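Local coordinates for protein putative methylase HI0767 (Haemophilus influenzae, PDB 2IFT) that probably methylates the N2 amino group of guanosine 966 in 16S rRNA of the assembled 30S particle, using S-adenosyl-L-methionine, at residues Asn122-Asp127 / Glu149-Lys154. Sequence-based numbering, arbitrary orientation.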
ATOM      1  N   ASN A 122      -2.203 -17.640   8.981  1.00 21.92           N
ATOM      2  CA  ASN A 122      -2.850 -18.897   8.609  1.00 23.91           C
ATOM      3  C   ASN A 122      -3.587 -18.741   7.304  1.00 25.61           C
ATOM      4  O   ASN A 122      -3.779 -19.709   6.581  1.00 27.56           O
ATOM      5  CB  ASN A 122      -3.872 -19.321   9.648  1.00 24.85           C
ATOM      6  CG  ASN A 122      -3.275 -19.474  11.003  1.00 26.69           C
ATOM      7  OD1 ASN A 122      -2.085 -19.770  11.133  1.00 29.75           O
ATOM      8  ND2 ASN A 122      -4.093 -19.289  12.036  1.00 25.80           N
ATOM      9  N   GLN A 123      -3.996 -17.512   7.012  1.00 26.89           N
ATOM     10  CA  GLN A 123      -4.754 -17.211   5.806  1.00 28.04           C
ATOM     11  C   GLN A 123      -4.293 -15.878   5.223  1.00 25.68           C
ATOM     12  O   GLN A 123      -4.017 -14.943   5.965  1.00 24.57           O
ATOM     13  CB  GLN A 123      -6.233 -17.139   6.180  1.00 33.65           C
ATOM     14  CG  GLN A 123      -7.194 -17.148   5.029  1.00 40.97           C
ATOM     15  CD  GLN A 123      -8.617 -17.342   5.504  1.00 45.81           C
ATOM     16  OE1 GLN A 123      -8.930 -18.330   6.179  1.00 47.60           O
ATOM     17  NE2 GLN A 123      -9.493 -16.403   5.157  1.00 47.52           N
ATOM     18  N   PRO A 124      -4.189 -15.776   3.887  1.00 25.91           N
ATOM     19  CA  PRO A 124      -3.749 -14.517   3.265  1.00 24.46           C
ATOM     20  C   PRO A 124      -4.690 -13.370   3.636  1.00 23.79           C
ATOM     21  O   PRO A 124      -5.858 -13.600   3.943  1.00 22.92           O
ATOM     22  CB  PRO A 124      -3.796 -14.838   1.770  1.00 25.91           C
ATOM     23  CG  PRO A 124      -3.569 -16.322   1.725  1.00 25.10           C
ATOM     24  CD  PRO A 124      -4.417 -16.816   2.867  1.00 23.97           C
ATOM     25  N   HIS A 125      -4.194 -12.139   3.619  1.00 23.14           N
ATOM     26  CA  HIS A 125      -5.048 -11.005   3.967  1.00 24.23           C
ATOM     27  C   HIS A 125      -5.174  -9.955   2.874  1.00 22.79           C
ATOM     28  O   HIS A 125      -6.175  -9.248   2.814  1.00 22.12           O
ATOM     29  CB  HIS A 125      -4.531 -10.266   5.210  1.00 26.82           C
ATOM     30  CG  HIS A 125      -4.518 -11.080   6.463  1.00 28.51           C
ATOM     31  ND1 HIS A 125      -4.442 -10.509   7.715  1.00 29.76           N
ATOM     32  CD2 HIS A 125      -4.535 -12.420   6.664  1.00 29.26           C
ATOM     33  CE1 HIS A 125      -4.415 -11.460   8.632  1.00 31.32           C
ATOM     34  NE2 HIS A 125      -4.471 -12.629   8.019  1.00 29.30           N
ATOM     35  N   PHE A 126      -4.177  -9.853   2.003  1.00 20.14           N
ATOM     36  CA  PHE A 126      -4.207  -8.785   1.021  1.00 18.81           C
ATOM     37  C   PHE A 126      -4.214  -9.058  -0.475  1.00 17.79           C
ATOM     38  O   PHE A 126      -3.461  -9.894  -0.980  1.00 18.58           O
ATOM     39  CB  PHE A 126      -3.063  -7.823   1.347  1.00 15.79           C
ATOM     40  CG  PHE A 126      -2.987  -7.455   2.800  1.00 14.71           C
ATOM     41  CD1 PHE A 126      -1.925  -7.886   3.587  1.00 12.18           C
ATOM     42  CD2 PHE A 126      -3.987  -6.675   3.391  1.00 14.05           C
ATOM     43  CE1 PHE A 126      -1.854  -7.546   4.954  1.00 11.35           C
ATOM     44  CE2 PHE A 126      -3.926  -6.331   4.750  1.00 13.14           C
ATOM     45  CZ  PHE A 126      -2.855  -6.771   5.530  1.00  9.78           C
ATOM     46  N   ASP A 127      -5.078  -8.310  -1.163  1.00 18.16           N
ATOM     47  CA  ASP A 127      -5.246  -8.356  -2.616  1.00 18.38           C
ATOM     48  C   ASP A 127      -4.339  -7.288  -3.217  1.00 17.54           C
ATOM     49  O   ASP A 127      -3.888  -7.407  -4.360  1.00 17.43           O
ATOM     50  CB  ASP A 127      -6.691  -8.027  -3.008  1.00 20.69           C
ATOM     51  CG  ASP A 127      -7.674  -9.092  -2.583  1.00 26.11           C
ATOM     52  OD1 ASP A 127      -7.710 -10.156  -3.237  1.00 28.16           O
ATOM     53  OD2 ASP A 127      -8.406  -8.872  -1.592  1.00 29.33           O
ATOM     54  N   GLU A 149       7.272 -14.729   2.790  1.00 29.88           N
ATOM     55  CA  GLU A 149       7.581 -15.685   3.835  1.00 30.22           C
ATOM     56  C   GLU A 149       6.408 -16.032   4.725  1.00 27.19           C
ATOM     57  O   GLU A 149       6.183 -17.191   5.028  1.00 25.10           O
ATOM     58  CB  GLU A 149       8.703 -15.132   4.705  1.00 35.06           C
ATOM     59  CG  GLU A 149       9.875 -16.068   4.893  1.00 43.51           C
ATOM     60  CD  GLU A 149      11.154 -15.310   5.208  1.00 48.62           C
ATOM     61  OE1 GLU A 149      11.200 -14.623   6.258  1.00 50.51           O
ATOM     62  OE2 GLU A 149      12.109 -15.393   4.398  1.00 50.86           O
ATOM     63  N   ASN A 150       5.639 -15.025   5.126  1.00 26.27           N
ATOM     64  CA  ASN A 150       4.554 -15.273   6.050  1.00 21.76           C
ATOM     65  C   ASN A 150       3.110 -15.337   5.576  1.00 18.94           C
ATOM     66  O   ASN A 150       2.197 -14.970   6.310  1.00 18.55           O
ATOM     67  CB  ASN A 150       4.703 -14.322   7.242  1.00 22.97           C
ATOM     68  CG  ASN A 150       6.045 -14.501   7.953  1.00 23.85           C
ATOM     69  OD1 ASN A 150       6.407 -15.611   8.339  1.00 23.46           O
ATOM     70  ND2 ASN A 150       6.789 -13.413   8.118  1.00 24.34           N
ATOM     71  N   ASN A 151       2.910 -15.805   4.348  1.00 16.57           N
ATOM     72  CA  ASN A 151       1.565 -16.045   3.831  1.00 15.75           C
ATOM     73  C   ASN A 151       0.601 -14.860   3.943  1.00 15.09           C
ATOM     74  O   ASN A 151      -0.532 -15.026   4.384  1.00 17.62           O
ATOM     75  CB  ASN A 151       1.009 -17.257   4.601  1.00 12.69           C
ATOM     76  CG  ASN A 151      -0.194 -17.899   3.932  1.00 16.06           C
ATOM     77  OD1 ASN A 151      -0.237 -18.041   2.715  1.00 16.73           O
ATOM     78  ND2 ASN A 151      -1.168 -18.323   4.738  1.00 15.25           N
ATOM     79  N   TRP A 152       1.037 -13.676   3.531  1.00 13.88           N
ATOM     80  CA  TRP A 152       0.199 -12.486   3.632  1.00 12.39           C
ATOM     81  C   TRP A 152      -0.607 -12.190   2.387  1.00 13.21           C
ATOM     82  O   TRP A 152      -1.693 -11.608   2.461  1.00  9.61           O
ATOM     83  CB  TRP A 152       1.050 -11.250   3.912  1.00 12.60           C
ATOM     84  CG  TRP A 152       1.598 -11.189   5.272  1.00 14.04           C
ATOM     85  CD1 TRP A 152       2.843 -11.561   5.669  1.00 13.33           C
ATOM     86  CD2 TRP A 152       0.907 -10.754   6.448  1.00 14.22           C
ATOM     87  NE1 TRP A 152       2.976 -11.386   7.022  1.00 16.36           N
ATOM     88  CE2 TRP A 152       1.802 -10.892   7.526  1.00 14.24           C
ATOM     89  CE3 TRP A 152      -0.387 -10.262   6.691  1.00 15.57           C
ATOM     90  CZ2 TRP A 152       1.452 -10.554   8.838  1.00 15.36           C
ATOM     91  CZ3 TRP A 152      -0.740  -9.926   8.001  1.00 15.36           C
ATOM     92  CH2 TRP A 152       0.179 -10.074   9.056  1.00 17.26           C
ATOM     93  N   LEU A 153      -0.057 -12.592   1.248  1.00 13.04           N
ATOM     94  CA  LEU A 153      -0.662 -12.321  -0.037  1.00 15.80           C
ATOM     95  C   LEU A 153      -1.617 -13.337  -0.579  1.00 19.34           C
ATOM     96  O   LEU A 153      -1.365 -14.538  -0.566  1.00 20.07           O
ATOM     97  CB  LEU A 153       0.427 -12.090  -1.070  1.00 15.96           C
ATOM     98  CG  LEU A 153       1.344 -10.923  -0.703  1.00 18.76           C
ATOM     99  CD1 LEU A 153       2.460 -10.866  -1.714  1.00 18.69           C
ATOM    100  CD2 LEU A 153       0.563  -9.605  -0.665  1.00 15.67           C
ATOM    101  N   LYS A 154      -2.721 -12.820  -1.086  1.00 21.94           N
ATOM    102  CA  LYS A 154      -3.735 -13.647  -1.684  1.00 22.75           C
ATOM    103  C   LYS A 154      -3.316 -13.817  -3.136  1.00 24.21           C
ATOM    104  O   LYS A 154      -2.583 -12.983  -3.692  1.00 23.09           O
ATOM    105  CB  LYS A 154      -5.066 -12.941  -1.550  1.00 23.70           C
ATOM    106  CG  LYS A 154      -5.377 -12.664  -0.091  1.00 25.76           C
ATOM    107  CD  LYS A 154      -6.671 -11.925   0.086  1.00 27.44           C
ATOM    108  CE  LYS A 154      -7.762 -12.529  -0.753  1.00 29.39           C
ATOM    109  NZ  LYS A 154      -9.075 -12.103  -0.233  1.00 32.58           N
TER
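W152 turns the edge of its six-membered ring toward one face of the H125 imidazole, a T-shaped pair with the planes at 72° and CZ3 3.8 Å from H125 ND1. F126 meets the same indole rim to rim, the planes nearly parallel (13°) but stepped, F126 CE1 lying 3.5 Å from W152 CE3; one face of the phenyl ring carries H125 CB over its centre. This three-ring aromatic cluster sits where strand 126-131 of the Rossmann-like methyltransferase sheet begins, beside the turn that follows helix 139-149. There F126 and L153 make a short parallel bridge. W152 O is gripped twice, by H125 N (2.8 Å) from above its carbonyl plane and by F126 N almost straight on, while K154 N returns a bond to F126 O. The indole NE1 donates to L117 O, a bond that would hold the ring's rotation, and the W152 side chain touches L147 of the helix. K154 presses its CG tightly against P124 CB at 3.3 Å. A bend at chi3 (46°) swings CE to within 3.4 Å of D127 OD1. D127 OD2 accepts from E56 N and also forms a long salt bridge, 3.6 Å, to K154 NZ.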